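Local coordinates for butyrophilin subfamily 1 member A1 (Bos taurus, PDB 4HH8), which may function in the secretion of milk-fat droplets and in restraining T-cell proliferation, its extracellular part being two immunoglobulin domains, at residues Ile24-Val27 against Asp31-Leu34; Met47-Phe52 against Val81-Asp86; Gly91-Arg96 against Cys110-Asp115; Leu148-Val153 against Cys204-Leu209; Trp163-His166 against Glu170-Ser173. The protein carries 1 engineered substitution. All blocks are in the same frame, centred on the assembly; numbering follows the deposited sequence.

Contact 1: Ile24-Val27 against Asp31-Leu34; sequences ILAV and DAEL
The side chain of Ile24 meets the backbone oxygen of Glu33, which points out toward it, along its whole length. CB starts 4.2 Å from Glu33 O, and both branches then come closer. The methyl CG2 touches first, at 3.5 Å from Glu33 O, while CG1 lies 3.7 Å from the same atom. The tip, CD1, bends back to 4.1 Å from Glu33 O, and the neighbours of the oxygen on this side chain are all aliphatic carbons. With chi1 at -52°, CG2 stands opposite the backbone N of Ile24 and CG1 opposite its carbonyl carbon, an orientation that brings both branches to bear on the one oxygen. The carboxylate of Glu33 leads away from this contact.

The two segments are joined by a short turn, yet they belong to different sheets of the V-set sandwich. Strand 24-27 runs parallel to strand 117-128 at the edge of one sheet, as the A' strand does in V-type domains, and Ala32 opens strand 32-39 of the other.

Two residues along from Ile24, Ala26 turns its CB toward Ala32, and the methyls meet at 3.5 Å between CB atoms. Such small side chains let the backbones draw in, to 5.6 Å between the CA atoms of Ala26 and Ala32. Leu125 of strand 117-128 packs against Ile24 and both alanines, while Asp31 turns the other way and forms a salt bridge with Arg96.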
# COMPACT_ATOMS: atom_id res chain seq x y z
N ILE A 24 -7.87 3.22 -3.15
CA ILE A 24 -8.20 1.93 -2.54
C ILE A 24 -7.01 1.48 -1.73
O ILE A 24 -5.87 1.47 -2.22
CB ILE A 24 -8.53 0.81 -3.56
CG1 ILE A 24 -9.62 1.28 -4.55
CG2 ILE A 24 -8.98 -0.50 -2.82
CD1 ILE A 24 -10.96 1.62 -3.90
N LEU A 25 -7.27 1.09 -0.49
CA LEU A 25 -6.21 0.65 0.40
C LEU A 25 -6.15 -0.86 0.38
O LEU A 25 -7.17 -1.50 0.61
CB LEU A 25 -6.51 1.14 1.81
CG LEU A 25 -5.42 1.12 2.89
CD1 LEU A 25 -4.06 1.50 2.31
CD2 LEU A 25 -5.79 2.06 4.06
N ALA A 26 -4.97 -1.42 0.13
CA ALA A 26 -4.82 -2.88 0.04
C ALA A 26 -3.57 -3.40 0.78
O ALA A 26 -2.47 -2.91 0.58
CB ALA A 26 -4.75 -3.27 -1.42
N VAL A 27 -3.76 -4.39 1.64
CA VAL A 27 -2.65 -4.99 2.37
C VAL A 27 -1.90 -6.01 1.48
O VAL A 27 -2.53 -6.79 0.76
CB VAL A 27 -3.15 -5.62 3.67
CG1 VAL A 27 -2.04 -6.46 4.32
CG2 VAL A 27 -3.62 -4.55 4.60
N ASP A 31 -6.35 -9.55 -1.33
CA ASP A 31 -6.94 -9.12 -2.58
C ASP A 31 -7.38 -7.67 -2.49
O ASP A 31 -7.72 -7.19 -1.41
CB ASP A 31 -8.11 -10.01 -2.97
CG ASP A 31 -7.74 -11.52 -2.92
OD1 ASP A 31 -6.52 -11.84 -2.95
OD2 ASP A 31 -8.68 -12.35 -2.83
N ALA A 32 -7.35 -6.98 -3.61
CA ALA A 32 -7.93 -5.66 -3.70
C ALA A 32 -8.90 -5.61 -4.85
O ALA A 32 -8.74 -6.31 -5.86
CB ALA A 32 -6.87 -4.60 -3.88
N GLU A 33 -9.88 -4.73 -4.72
CA GLU A 33 -10.86 -4.49 -5.75
C GLU A 33 -10.78 -3.06 -6.17
O GLU A 33 -10.81 -2.18 -5.32
CB GLU A 33 -12.27 -4.86 -5.24
CG GLU A 33 -12.37 -6.41 -4.99
CD GLU A 33 -13.82 -6.89 -4.73
OE1 GLU A 33 -14.77 -6.16 -5.03
OE2 GLU A 33 -14.00 -7.99 -4.17
N LEU A 34 -10.67 -2.84 -7.48
CA LEU A 34 -10.59 -1.52 -8.11
C LEU A 34 -11.89 -1.23 -8.84
O LEU A 34 -12.07 -1.66 -9.95
CB LEU A 34 -9.45 -1.47 -9.11
CG LEU A 34 -8.02 -1.39 -8.55
CD1 LEU A 34 -7.81 -2.25 -7.31
CD2 LEU A 34 -7.04 -1.77 -9.63

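Contact 2: Met47-Phe52 against Val81-Asp86; sequences MELRWF and VSLVED
Leu49 and Leu83 mark the nearest approach of the two backbones, their CA atoms 9.1 Å apart. That spacing belongs to strands facing each other from separate sheets, and the space between them is bridged by side chains alone. Strand 48-52 turns Leu49 and Trp51 inward, and strand 81-85 answers both with the single side chain of Leu83.

The two leucines cross at about a right angle. Leu83 holds CG opposite its backbone N (chi1 -173°), which carries its fork across the gap. Both prongs of that fork straddle one methyl of its partner: Leu49 CD1 lies 3.8 Å from Leu83 CD2 and 3.9 Å from Leu83 CD1. The second of these prongs also reaches the six-membered ring of the indole, with Leu83 CD1 a looser 4.3 Å from Trp51 CZ3, and Leu83 thus touches both an aliphatic and an aromatic residue of strand 48-52.

On the other face of strand 48-52, Glu48 and Arg50 pair. There the edge of the Arg50 guanidinium lies in plane with Glu48 OE2 in a salt bridge whose hydrogen bonds are weak, and Arg50 NH1 has a further acceptor in Val56 O.

Trp51 occupies the position of the core tryptophan on the C strand of immunoglobulin domains. Strand 92-97 brings Val93 and Val95 against it, Phe112 of strand 106-114 packs on Leu49, and Phe61 of strand 61-64 touches Leu83.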
# COMPACT_ATOMS: atom_id res chain seq x y z
N MSE A 47 -19.97 -4.70 -22.68
CA MSE A 47 -19.10 -3.59 -23.04
C MSE A 47 -17.66 -4.05 -22.99
O MSE A 47 -17.35 -5.03 -22.36
CB MSE A 47 -19.27 -2.45 -22.04
CG MSE A 47 -20.55 -1.67 -22.22
SE MSE A 47 -20.47 -0.00 -21.21
CE MSE A 47 -19.35 1.12 -22.31
N GLU A 48 -16.78 -3.33 -23.65
CA GLU A 48 -15.38 -3.54 -23.41
C GLU A 48 -15.01 -2.84 -22.11
O GLU A 48 -15.17 -1.62 -21.99
CB GLU A 48 -14.50 -3.02 -24.57
CG GLU A 48 -12.98 -3.08 -24.26
CD GLU A 48 -12.11 -2.44 -25.35
OE1 GLU A 48 -12.43 -2.64 -26.54
OE2 GLU A 48 -11.11 -1.75 -25.02
N LEU A 49 -14.54 -3.65 -21.16
CA LEU A 49 -14.03 -3.22 -19.85
C LEU A 49 -12.53 -3.44 -19.82
O LEU A 49 -12.10 -4.58 -19.90
CB LEU A 49 -14.68 -4.04 -18.73
CG LEU A 49 -16.22 -4.13 -18.76
CD1 LEU A 49 -16.75 -5.10 -17.74
CD2 LEU A 49 -16.92 -2.76 -18.61
N ARG A 50 -11.73 -2.37 -19.71
CA ARG A 50 -10.28 -2.49 -19.71
C ARG A 50 -9.68 -1.78 -18.50
O ARG A 50 -9.92 -0.59 -18.31
CB ARG A 50 -9.69 -1.86 -20.98
CG ARG A 50 -8.17 -1.98 -21.08
CD ARG A 50 -7.56 -1.17 -22.25
NE ARG A 50 -8.01 -1.72 -23.53
CZ ARG A 50 -7.34 -2.59 -24.28
NH1 ARG A 50 -6.14 -3.04 -23.93
NH2 ARG A 50 -7.90 -3.03 -25.41
N TRP A 51 -8.91 -2.48 -17.69
CA TRP A 51 -8.11 -1.80 -16.68
C TRP A 51 -6.66 -1.83 -17.14
O TRP A 51 -6.19 -2.85 -17.66
CB TRP A 51 -8.24 -2.47 -15.32
CG TRP A 51 -9.37 -2.00 -14.48
CD1 TRP A 51 -9.28 -1.25 -13.37
CD2 TRP A 51 -10.76 -2.29 -14.66
NE1 TRP A 51 -10.52 -1.05 -12.83
CE2 TRP A 51 -11.45 -1.68 -13.61
CE3 TRP A 51 -11.47 -3.07 -15.58
CZ2 TRP A 51 -12.83 -1.75 -13.46
CZ3 TRP A 51 -12.86 -3.16 -15.44
CH2 TRP A 51 -13.52 -2.49 -14.38
N PHE A 52 -5.96 -0.71 -17.00
CA PHE A 52 -4.56 -0.67 -17.42
C PHE A 52 -3.78 0.29 -16.55
O PHE A 52 -4.35 1.08 -15.77
CB PHE A 52 -4.43 -0.34 -18.92
CG PHE A 52 -4.92 1.04 -19.30
CD1 PHE A 52 -4.02 2.11 -19.40
CD2 PHE A 52 -6.26 1.27 -19.60
CE1 PHE A 52 -4.44 3.37 -19.77
CE2 PHE A 52 -6.70 2.53 -19.98
CZ PHE A 52 -5.77 3.59 -20.08
N VAL A 81 -6.19 -11.83 -11.81
CA VAL A 81 -7.21 -10.80 -12.02
C VAL A 81 -8.54 -11.41 -12.45
O VAL A 81 -8.58 -12.44 -13.12
CB VAL A 81 -6.80 -9.74 -13.09
CG1 VAL A 81 -5.57 -8.98 -12.64
CG2 VAL A 81 -6.55 -10.40 -14.45
N SER A 82 -9.64 -10.77 -12.03
CA SER A 82 -10.99 -11.21 -12.37
C SER A 82 -11.97 -10.07 -12.19
O SER A 82 -11.75 -9.17 -11.40
CB SER A 82 -11.44 -12.44 -11.54
OG SER A 82 -11.54 -12.14 -10.15
N LEU A 83 -13.08 -10.15 -12.91
CA LEU A 83 -14.08 -9.11 -12.94
C LEU A 83 -15.02 -9.37 -11.81
O LEU A 83 -15.49 -10.49 -11.65
CB LEU A 83 -14.86 -9.20 -14.26
CG LEU A 83 -15.84 -8.08 -14.55
CD1 LEU A 83 -15.13 -6.71 -14.55
CD2 LEU A 83 -16.53 -8.38 -15.87
N VAL A 84 -15.25 -8.34 -11.00
CA VAL A 84 -16.35 -8.34 -10.04
C VAL A 84 -17.57 -7.69 -10.74
O VAL A 84 -17.48 -6.57 -11.26
CB VAL A 84 -16.00 -7.62 -8.75
CG1 VAL A 84 -17.21 -7.66 -7.75
CG2 VAL A 84 -14.75 -8.24 -8.12
N GLU A 85 -18.68 -8.41 -10.77
CA GLU A 85 -19.81 -8.03 -11.61
C GLU A 85 -21.16 -8.31 -10.98
O GLU A 85 -22.15 -8.36 -11.69
CB GLU A 85 -19.72 -8.76 -12.97
CG GLU A 85 -19.70 -10.29 -12.83
CD GLU A 85 -19.47 -11.02 -14.14
OE1 GLU A 85 -19.95 -10.58 -15.21
OE2 GLU A 85 -18.81 -12.09 -14.09
N ASP A 86 -21.23 -8.45 -9.65
CA ASP A 86 -22.53 -8.57 -8.96
C ASP A 86 -23.50 -7.49 -9.43
O ASP A 86 -24.70 -7.71 -9.49
CB ASP A 86 -22.41 -8.41 -7.42
CG ASP A 86 -21.13 -8.99 -6.83
OD1 ASP A 86 -20.68 -10.09 -7.27
OD2 ASP A 86 -20.57 -8.35 -5.89

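Contact 3: Gly91-Arg96 against Cys110-Asp115; sequences GSVAVR and CFFRQD
Val93 and Phe112 reach for each other from opposite sides of the domain interior, and one methyl meets the far end of the ring: Val93 CG2 is 3.9 Å from Phe112 CZ. The valine has chi1 at -57°, which places CG1 opposite the carbonyl carbon and sets CG2 between the backbone N and the carbonyl carbon. It is this more hindered branch that does the touching. Phe112 places CG opposite its own carbonyl carbon (chi1 -75°), and its ring extends from strand 106-114 across the interior, meeting the methyl obliquely.

A second, looser touch lies beside the first. Gly91 O stands 4.2 Å from Phe112 CE1, again at an oblique position on the ring, too long and too indirect to count as more than van der Waals contact. Gly91 has a positive phi of 96°, and any CB here would be jammed against the carbonyl oxygen of the preceding residue, which explains the glycine just before strand 92-97 begins.

Further side chains fill in around the ring: Leu49 from strand 48-52 of the same sheet, Met47 (a selenomethionine) from the loop just before that strand, and Cys36 and Leu38 from strand 32-39. Phe112 follows Cys110 by two residues and points inward on the same face of its strand. The contact therefore lies beside the Cys36-Cys110 disulfide, in the hydrophobic interior that joins the two sheets of a V-set immunoglobulin domain.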
# COMPACT_ATOMS: atom_id res chain seq x y z
N GLY A 91 -24.18 -1.02 -13.93
CA GLY A 91 -23.03 -0.28 -14.45
C GLY A 91 -21.84 -0.25 -13.52
O GLY A 91 -20.85 0.39 -13.82
N SER A 92 -21.92 -0.99 -12.43
CA SER A 92 -20.89 -1.01 -11.40
C SER A 92 -20.14 -2.33 -11.38
O SER A 92 -20.74 -3.40 -11.23
CB SER A 92 -21.54 -0.74 -10.04
OG SER A 92 -20.54 -0.45 -9.08
N VAL A 93 -18.82 -2.26 -11.59
CA VAL A 93 -17.95 -3.44 -11.67
C VAL A 93 -16.63 -3.14 -10.99
O VAL A 93 -16.38 -2.02 -10.58
CB VAL A 93 -17.64 -3.87 -13.14
CG1 VAL A 93 -18.89 -4.14 -13.88
CG2 VAL A 93 -16.83 -2.84 -13.87
N ALA A 94 -15.77 -4.15 -10.87
CA ALA A 94 -14.44 -3.91 -10.32
C ALA A 94 -13.58 -5.01 -10.86
O ALA A 94 -14.10 -6.01 -11.34
CB ALA A 94 -14.47 -3.94 -8.79
N VAL A 95 -12.27 -4.79 -10.82
CA VAL A 95 -11.29 -5.82 -11.11
C VAL A 95 -10.73 -6.19 -9.76
O VAL A 95 -10.32 -5.30 -9.02
CB VAL A 95 -10.17 -5.33 -12.06
CG1 VAL A 95 -8.98 -6.31 -12.09
CG2 VAL A 95 -10.72 -5.24 -13.45
N ARG A 96 -10.80 -7.48 -9.43
CA ARG A 96 -10.17 -8.04 -8.27
C ARG A 96 -8.73 -8.45 -8.61
O ARG A 96 -8.51 -9.23 -9.55
CB ARG A 96 -10.96 -9.24 -7.74
CG ARG A 96 -10.46 -9.69 -6.34
CD ARG A 96 -11.36 -10.75 -5.67
NE ARG A 96 -11.50 -11.97 -6.46
CZ ARG A 96 -11.25 -13.22 -6.04
NH1 ARG A 96 -10.85 -13.46 -4.79
NH2 ARG A 96 -11.43 -14.24 -6.88
N CYS A 110 -9.53 2.89 -15.64
CA CYS A 110 -10.63 2.00 -16.06
C CYS A 110 -11.34 2.57 -17.25
O CYS A 110 -11.90 3.67 -17.19
CB CYS A 110 -11.63 1.78 -14.94
SG CYS A 110 -12.32 3.34 -14.28
N PHE A 111 -11.37 1.79 -18.32
CA PHE A 111 -11.90 2.20 -19.60
C PHE A 111 -13.11 1.31 -19.96
O PHE A 111 -13.01 0.08 -19.90
CB PHE A 111 -10.77 2.05 -20.60
CG PHE A 111 -11.12 2.37 -22.02
CD1 PHE A 111 -11.07 3.69 -22.48
CD2 PHE A 111 -11.40 1.35 -22.92
CE1 PHE A 111 -11.35 3.99 -23.81
CE2 PHE A 111 -11.69 1.63 -24.25
CZ PHE A 111 -11.66 2.95 -24.70
N PHE A 112 -14.22 1.96 -20.31
CA PHE A 112 -15.47 1.31 -20.72
C PHE A 112 -15.74 1.72 -22.17
O PHE A 112 -15.76 2.91 -22.44
CB PHE A 112 -16.65 1.85 -19.92
CG PHE A 112 -16.73 1.35 -18.53
CD1 PHE A 112 -17.82 0.61 -18.12
CD2 PHE A 112 -15.74 1.64 -17.60
CE1 PHE A 112 -17.92 0.16 -16.81
CE2 PHE A 112 -15.82 1.17 -16.30
CZ PHE A 112 -16.90 0.44 -15.90
N ARG A 113 -15.97 0.76 -23.06
CA ARG A 113 -16.31 1.08 -24.45
C ARG A 113 -17.51 0.31 -24.98
O ARG A 113 -17.59 -0.91 -24.82
CB ARG A 113 -15.12 0.85 -25.41
CG ARG A 113 -15.56 0.70 -26.91
CD ARG A 113 -14.41 0.41 -27.88
NE ARG A 113 -13.56 1.59 -27.98
CZ ARG A 113 -12.47 1.69 -28.74
NH1 ARG A 113 -12.06 0.68 -29.52
NH2 ARG A 113 -11.78 2.83 -28.72
N GLN A 114 -18.44 1.03 -25.61
CA GLN A 114 -19.49 0.43 -26.43
C GLN A 114 -19.42 1.03 -27.84
O GLN A 114 -19.66 2.23 -28.03
CB GLN A 114 -20.87 0.62 -25.80
CG GLN A 114 -21.86 -0.47 -26.17
CD GLN A 114 -23.20 -0.30 -25.44
OE1 GLN A 114 -23.85 0.76 -25.54
NE2 GLN A 114 -23.61 -1.33 -24.70
N ASP A 115 -19.08 0.18 -28.81
CA ASP A 115 -18.74 0.58 -30.19
C ASP A 115 -17.80 1.79 -30.28
O ASP A 115 -16.59 1.66 -30.04
CB ASP A 115 -19.98 0.84 -31.03
CG ASP A 115 -20.92 -0.34 -31.04
OD1 ASP A 115 -20.48 -1.49 -31.30
OD2 ASP A 115 -22.13 -0.10 -30.81

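Contact 4: Leu148-Val153 against Cys204-Leu209; sequences LECTSV and CAIRNL. Engineered in segment 204-209: Ala205 (natural residue Cys).
Ser152 OG is gripped by two groups, the carbonyl oxygen of Ser132 and the indole NE1 of Trp155, while the carbon that carries it packs across the contact: Ser152 CB lies 4.1 Å from Ile206 CG1. The hydroxyl is buried, and this pairing with one acceptor and one N-H satisfies it and fixes its rotation.

Two residues before Ser152, Cys150 is joined covalently to Cys204, with 2.1 Å between Cys150 SG and Cys204 SG. Both cysteines hold sulfur opposite the backbone N, with chi1 of 179° in Cys150, which carries each sulfur toward the opposite sheet. The dihedral about the S-S bond is -86°, a relaxed value of left-handed sense, and the CA atoms of Cys150 and Cys204 are 6.7 Å apart.

This is the canonical disulfide of an immunoglobulin domain, here the second of the chain, tying the B strand (146-155) of one sheet to the F strand (201-208) of the other. The short segments run in broadly the same direction, 29° apart, with their axes 8.4 Å distant at the closest.

Ile206 fills the space next to the bridge. Its terminal CD1 comes to 4.0 Å from Cys150 SG, so that CG1 and CD1 serve Ser152 and the sulfur in turn. Pro134 and Pro159 close in on the isoleucine from loops, and Ile136 lies against both cysteines. Ala205, an engineered replacement of the natural cysteine, points away from strand 146-155 and touches Gln162 on its own sheet.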
# COMPACT_ATOMS: atom_id res chain seq x y z
N LEU A 148 21.15 3.61 21.22
CA LEU A 148 20.09 2.64 20.97
C LEU A 148 19.89 2.49 19.48
O LEU A 148 19.93 3.47 18.74
CB LEU A 148 18.78 3.08 21.62
CG LEU A 148 18.74 3.40 23.12
CD1 LEU A 148 17.34 3.84 23.49
CD2 LEU A 148 19.17 2.18 24.05
N GLU A 149 19.64 1.26 19.04
CA GLU A 149 19.28 1.04 17.67
C GLU A 149 17.97 0.32 17.58
O GLU A 149 17.83 -0.74 18.13
CB GLU A 149 20.34 0.25 16.91
CG GLU A 149 19.97 0.15 15.44
CD GLU A 149 20.92 -0.69 14.61
OE1 GLU A 149 21.04 -1.92 14.83
OE2 GLU A 149 21.54 -0.09 13.70
N CYS A 150 17.01 0.90 16.87
CA CYS A 150 15.69 0.28 16.74
C CYS A 150 15.54 -0.25 15.33
O CYS A 150 15.83 0.43 14.33
CB CYS A 150 14.58 1.28 17.07
SG CYS A 150 12.89 0.67 16.92
N THR A 151 15.03 -1.46 15.26
CA THR A 151 15.08 -2.23 14.05
C THR A 151 13.71 -2.88 13.79
O THR A 151 13.03 -3.24 14.72
CB THR A 151 16.23 -3.22 14.24
OG1 THR A 151 17.42 -2.70 13.60
CG2 THR A 151 15.87 -4.56 13.77
N SER A 152 13.27 -2.93 12.54
CA SER A 152 12.06 -3.64 12.20
C SER A 152 12.10 -3.89 10.71
O SER A 152 12.74 -3.15 9.96
CB SER A 152 10.80 -2.86 12.63
OG SER A 152 9.60 -3.51 12.21
N VAL A 153 11.38 -4.92 10.29
CA VAL A 153 11.50 -5.52 8.98
C VAL A 153 10.11 -5.57 8.35
O VAL A 153 9.14 -5.84 9.05
CB VAL A 153 12.06 -6.95 9.23
CG1 VAL A 153 11.55 -7.98 8.24
CG2 VAL A 153 13.60 -6.91 9.31
N CYS A 204 10.33 3.11 21.13
CA CYS A 204 10.51 3.33 19.71
C CYS A 204 9.21 2.87 19.10
O CYS A 204 8.77 1.78 19.38
CB CYS A 204 11.68 2.47 19.19
SG CYS A 204 11.81 2.44 17.34
N ALA A 205 8.58 3.70 18.27
CA ALA A 205 7.37 3.30 17.58
C ALA A 205 7.64 3.34 16.11
O ALA A 205 8.24 4.29 15.62
CB ALA A 205 6.18 4.23 17.92
N ILE A 206 7.19 2.30 15.41
CA ILE A 206 7.28 2.29 13.99
C ILE A 206 5.85 2.38 13.48
O ILE A 206 5.02 1.55 13.82
CB ILE A 206 7.90 0.94 13.43
CG1 ILE A 206 9.23 0.56 14.13
CG2 ILE A 206 8.08 1.03 11.97
CD1 ILE A 206 10.37 1.55 13.95
N ARG A 207 5.56 3.33 12.60
CA ARG A 207 4.18 3.50 12.20
C ARG A 207 4.01 3.45 10.71
O ARG A 207 4.72 4.14 9.99
CB ARG A 207 3.71 4.87 12.73
CG ARG A 207 2.23 5.17 12.46
CD ARG A 207 1.83 6.47 13.14
NE ARG A 207 0.45 6.84 12.85
CZ ARG A 207 -0.60 6.43 13.56
NH1 ARG A 207 -0.44 5.60 14.59
NH2 ARG A 207 -1.81 6.85 13.23
N ASN A 208 3.04 2.68 10.25
CA ASN A 208 2.59 2.78 8.87
C ASN A 208 1.52 3.89 8.79
O ASN A 208 0.38 3.68 9.21
CB ASN A 208 2.05 1.43 8.43
CG ASN A 208 1.76 1.35 6.97
OD1 ASN A 208 1.10 2.22 6.44
ND2 ASN A 208 2.23 0.28 6.29
N LEU A 209 1.89 5.03 8.21
CA LEU A 209 1.04 6.24 8.11
C LEU A 209 -0.20 6.06 7.22
O LEU A 209 -1.23 6.66 7.46
CB LEU A 209 1.85 7.42 7.59
CG LEU A 209 3.04 7.74 8.49
CD1 LEU A 209 3.79 8.90 7.88
CD2 LEU A 209 2.49 8.12 9.82

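Contact 5: Trp163-His166 against Glu170-Ser173; sequences WQTH and EFPS. Unlike the reference sequence in segment 163-166: Gln164 (reference Arg).
Phe171 lies under the root of Trp163 rather than under its indole. The five-membered ring of Trp163 and the ring of Phe171 are inclined by only 23°, but they are slid so far apart, 5.5 Å between centroids, that they barely overlap. What sits over the phenyl face is the methylene: Trp163 CB is 3.7 Å from the centroid of Phe171 and 17° off its normal, a CH-pi contact. Phe171 has its CG between the backbone N and the carbonyl carbon (chi1 59°), which folds the ring back beneath strand 160-165. Thr165 CG2 reaches the ring at 4.1 Å from Phe171 CE2.

Meanwhile the indole turns its N-H edge toward Ser173. Trp163 NE1 donates to Ser173 OG at 3.0 Å, with the oxygen in the ring plane, and Glu176 OE2 is a second partner of that hydroxyl. The far rim of the indole is buried against Leu148, Cys150 and Cys204. With an alanine here the space beside the disulfide would probably be left unfilled and Ser173 OG would lose its N-H donor.

Between the backbones, Trp163 and Phe171 form an antiparallel hydrogen-bonded pair, in which Phe171 N gives to Trp163 O at 3.0 Å. Glu170 CA adds a C-H...O contact to the same Trp163 O at 3.1 Å.

Much of the contact between strand 170-171 and its neighbour runs through Trp163: its carbonyl binds the main chain, its methylene rests on one face of the Phe171 ring, and its N-H, through Ser173, links the apolar core to the carboxylate of Glu176.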
# COMPACT_ATOMS: atom_id res chain seq x y z
N TRP A 163 10.65 8.21 18.54
CA TRP A 163 11.17 7.91 19.87
C TRP A 163 10.44 8.75 20.91
O TRP A 163 10.21 9.92 20.69
CB TRP A 163 12.65 8.25 19.97
CG TRP A 163 13.50 7.51 19.02
CD1 TRP A 163 13.79 7.85 17.72
CD2 TRP A 163 14.17 6.28 19.27
NE1 TRP A 163 14.62 6.93 17.16
CE2 TRP A 163 14.86 5.94 18.09
CE3 TRP A 163 14.29 5.44 20.40
CZ2 TRP A 163 15.67 4.82 18.00
CZ3 TRP A 163 15.10 4.30 20.31
CH2 TRP A 163 15.77 4.00 19.10
N GLN A 164 10.16 8.15 22.05
CA GLN A 164 9.45 8.82 23.13
C GLN A 164 10.05 8.49 24.47
O GLN A 164 10.45 7.35 24.69
CB GLN A 164 8.00 8.36 23.14
CG GLN A 164 7.06 9.25 22.42
CD GLN A 164 5.64 8.82 22.68
OE1 GLN A 164 5.24 7.72 22.31
NE2 GLN A 164 4.88 9.67 23.36
N THR A 165 10.10 9.48 25.37
CA THR A 165 10.44 9.24 26.79
C THR A 165 9.24 8.57 27.42
O THR A 165 8.18 8.49 26.79
CB THR A 165 10.83 10.55 27.60
OG1 THR A 165 9.65 11.27 28.02
CG2 THR A 165 11.72 11.49 26.78
N HIS A 166 9.39 8.09 28.66
CA HIS A 166 8.24 7.50 29.39
C HIS A 166 7.13 8.55 29.64
O HIS A 166 5.93 8.22 29.65
CB HIS A 166 8.69 6.80 30.68
CG HIS A 166 7.65 5.90 31.30
ND1 HIS A 166 6.68 5.26 30.55
CD2 HIS A 166 7.46 5.51 32.58
CE1 HIS A 166 5.92 4.53 31.36
NE2 HIS A 166 6.37 4.67 32.59
N GLU A 170 8.27 13.20 22.53
CA GLU A 170 8.98 12.73 21.33
C GLU A 170 10.33 13.43 21.10
O GLU A 170 10.50 14.61 21.40
CB GLU A 170 8.10 12.84 20.07
CG GLU A 170 8.87 12.49 18.75
CD GLU A 170 8.04 12.56 17.47
OE1 GLU A 170 7.09 13.38 17.39
OE2 GLU A 170 8.34 11.79 16.52
N PHE A 171 11.32 12.68 20.62
CA PHE A 171 12.56 13.26 20.17
C PHE A 171 13.01 12.52 18.92
O PHE A 171 12.56 11.40 18.68
CB PHE A 171 13.60 13.26 21.29
CG PHE A 171 13.92 11.91 21.83
CD1 PHE A 171 14.98 11.19 21.32
CD2 PHE A 171 13.18 11.37 22.85
CE1 PHE A 171 15.28 9.94 21.81
CE2 PHE A 171 13.49 10.14 23.37
CZ PHE A 171 14.56 9.42 22.84
N PRO A 172 13.82 13.17 18.06
CA PRO A 172 14.14 12.55 16.77
C PRO A 172 15.23 11.47 16.83
O PRO A 172 15.92 11.38 17.84
CB PRO A 172 14.63 13.73 15.93
CG PRO A 172 15.03 14.73 16.89
CD PRO A 172 14.12 14.61 18.04
N SER A 173 15.39 10.69 15.76
CA SER A 173 16.58 9.82 15.62
C SER A 173 17.86 10.65 15.42
O SER A 173 17.81 11.82 15.06
CB SER A 173 16.43 8.85 14.43
OG SER A 173 15.16 8.19 14.47
O HOH W 1 11.35 10.33 16.79

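In the fold
Contacts 1, 2 and 3 belong to the V-set domain, and contacts 4 and 5 to the second immunoglobulin domain. Contacts 2 and 3 are practically one core, with centres about 5 Å apart and strands 81-85 and 92-97 adjacent in one sheet, 48-52 and 106-114 in the other. Contact 1 lies about 15 Å from contact 2 between centres and connects to contact 3 through strand 32-39, the neighbour of 92-97. Along the chain these three follow in series, whereas contact 5 is nested within the loop that contact 4 closes; their centres are about 12 Å apart, and strands 201-208 and 160-165 are neighbours in one sheet. Contacts 3 and 5, about 49 Å apart between centres, reflect the elongated two-domain ectodomain.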